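Local coordinates for uncharacterized protein (PDB 4EBG) that is a secreted protein of unknown function from Staphylococcus aureus, with a cystatin-like fold in which a long N-terminal helix packs against an antiparallel sheet, at residues Y10-Q13 against N14-N17. Sequence-based numbering, arbitrary orientation.
Sequences YKEQ and NQMN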
loop_
_atom_site.group_PDB
_atom_site.type_symbol
_atom_site.label_atom_id
_atom_site.label_comp_id
_atom_site.label_asym_id
_atom_site.label_seq_id
_atom_site.Cartn_x
_atom_site.Cartn_y
_atom_site.Cartn_z
ATOM N N TYR B 10 5.862 -4.738 13.774
ATOM C CA TYR B 10 5.453 -5.751 12.819
ATOM C C TYR B 10 3.930 -5.711 12.613
ATOM O O TYR B 10 3.490 -5.933 11.480
ATOM C CB TYR B 10 5.952 -7.158 13.214
ATOM C CG TYR B 10 7.405 -7.354 12.807
ATOM C CD1 TYR B 10 7.732 -7.763 11.559
ATOM C CD2 TYR B 10 8.444 -7.027 13.664
ATOM C CE1 TYR B 10 9.050 -7.869 11.158
ATOM C CE2 TYR B 10 9.763 -7.128 13.272
ATOM C CZ TYR B 10 10.063 -7.533 12.024
ATOM O OH TYR B 10 11.346 -7.614 11.579
ATOM N N LYS B 11 3.170 -5.383 13.642
ATOM C CA LYS B 11 1.720 -5.273 13.435
ATOM C C LYS B 11 1.422 -4.164 12.442
ATOM O O LYS B 11 0.597 -4.310 11.527
ATOM C CB LYS B 11 1.044 -5.023 14.767
ATOM C CG LYS B 11 -0.458 -4.793 14.617
ATOM C CD LYS B 11 -1.169 -4.761 15.992
ATOM C CE LYS B 11 -2.625 -4.391 15.873
ATOM N NZ LYS B 11 -2.829 -2.943 15.650
ATOM N N GLU B 12 2.069 -3.008 12.623
ATOM C CA GLU B 12 1.830 -1.869 11.769
ATOM C C GLU B 12 2.286 -2.205 10.336
ATOM O O GLU B 12 1.600 -1.863 9.390
ATOM C CB GLU B 12 2.549 -0.636 12.317
ATOM C CG GLU B 12 2.315 0.596 11.520
ATOM C CD GLU B 12 0.902 1.117 11.568
ATOM O OE1 GLU B 12 0.126 0.724 12.467
ATOM O OE2 GLU B 12 0.594 1.966 10.696
ATOM N N GLN B 13 3.450 -2.832 10.187
ATOM C CA GLN B 13 3.921 -3.171 8.884
ATOM C C GLN B 13 2.920 -4.068 8.181
ATOM O O GLN B 13 2.621 -3.899 6.981
ATOM C CB GLN B 13 5.275 -3.886 8.945
ATOM C CG GLN B 13 5.876 -4.148 7.532
ATOM C CD GLN B 13 6.387 -2.929 6.866
ATOM O OE1 GLN B 13 7.161 -2.220 7.468
ATOM N NE2 GLN B 13 6.021 -2.686 5.611
ATOM N N ASN B 14 2.421 -5.079 8.876
ATOM C CA ASN B 14 1.455 -5.981 8.252
ATOM C C ASN B 14 0.138 -5.265 7.893
ATOM O O ASN B 14 -0.446 -5.563 6.858
ATOM C CB ASN B 14 1.225 -7.197 9.142
ATOM C CG ASN B 14 2.281 -8.244 8.943
ATOM O OD1 ASN B 14 2.474 -8.689 7.836
ATOM N ND2 ASN B 14 2.983 -8.644 9.999
ATOM N N GLN B 15 -0.325 -4.365 8.754
ATOM C CA GLN B 15 -1.541 -3.612 8.488
ATOM C C GLN B 15 -1.363 -2.801 7.231
ATOM O O GLN B 15 -2.240 -2.772 6.353
ATOM C CB GLN B 15 -1.899 -2.718 9.675
ATOM C CG GLN B 15 -2.507 -3.473 10.857
ATOM C CD GLN B 15 -2.746 -2.590 12.055
ATOM O OE1 GLN B 15 -1.973 -1.682 12.330
ATOM N NE2 GLN B 15 -3.810 -2.863 12.783
HETATM N N MSE B 16 -0.253 -2.074 7.121
HETATM C CA MSE B 16 -0.015 -1.288 5.910
HETATM C C MSE B 16 0.157 -2.150 4.676
HETATM O O MSE B 16 -0.348 -1.845 3.630
HETATM C CB MSE B 16 1.212 -0.396 6.104
HETATM C CG MSE B 16 0.978 0.712 7.142
HETATM SE SE MSE B 16 2.405 1.986 7.193
HETATM C CE MSE B 16 3.692 0.766 7.759
ATOM N N ASN B 17 0.858 -3.283 4.827
ATOM C CA ASN B 17 1.065 -4.148 3.654
ATOM C C ASN B 17 -0.266 -4.729 3.191
ATOM O O ASN B 17 -0.443 -4.917 2.002
ATOM C CB ASN B 17 2.036 -5.304 3.936
ATOM C CG ASN B 17 3.483 -4.888 3.977
ATOM O OD1 ASN B 17 3.837 -3.709 4.073
ATOM N ND2 ASN B 17 4.355 -5.897 3.887
#
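Gln13 carries CG anti to its own backbone nitrogen and then bends at chi2, while Asn17 sets CG beside the backbone nitrogen; these torsions bring the two amides within bonding distance one turn apart on helix 3-23, the long helix that lies against the antiparallel sheet of this cystatin-like fold. Gln13 NE2 donates to Asn17 OD1 at 2.9 Å, with a fairly straight N-H...O angle of 154°. The acceptor lies close to the plane of the Gln13 amide, but the donor is tilted out of the Asn17 carbonyl plane, and the two amides are steeply turned against each other, their planes 73° apart. Both residues are buried, and the remaining polar atom of each amide is also hydrogen-bonded: Gln13 OE1 to Tyr65 OH on strand 60-68, and Asn17 ND2 to Lys28 O. Hydrogen bonds at both ends of each amide should hold its rotation. Ile51 of the sheet touches both side chains, as does Val23 of the second subunit, so the polar pair sits within a largely apolar surround.

Glu12 bends at chi2, which lays its carboxylate beside Met16, a selenomethionine: in one of the two modelled conformers of Met16, Glu12 OE2 comes 3.8 Å from Met16 CG. In that conformer Met16 also packs on Tyr65 and on Ile19 of the second subunit. Beneath these side chains run regular i to i+4 backbone bonds, such as Met16 N to Glu12 O at 2.9 Å. Tyr10 O receives two donors from Asn14: the backbone N at 2.9 Å and, more weakly, side-chain ND2 at 3.1 Å with a bent angle of 121°, while OD1 of the same amide accepts from Ile31 N.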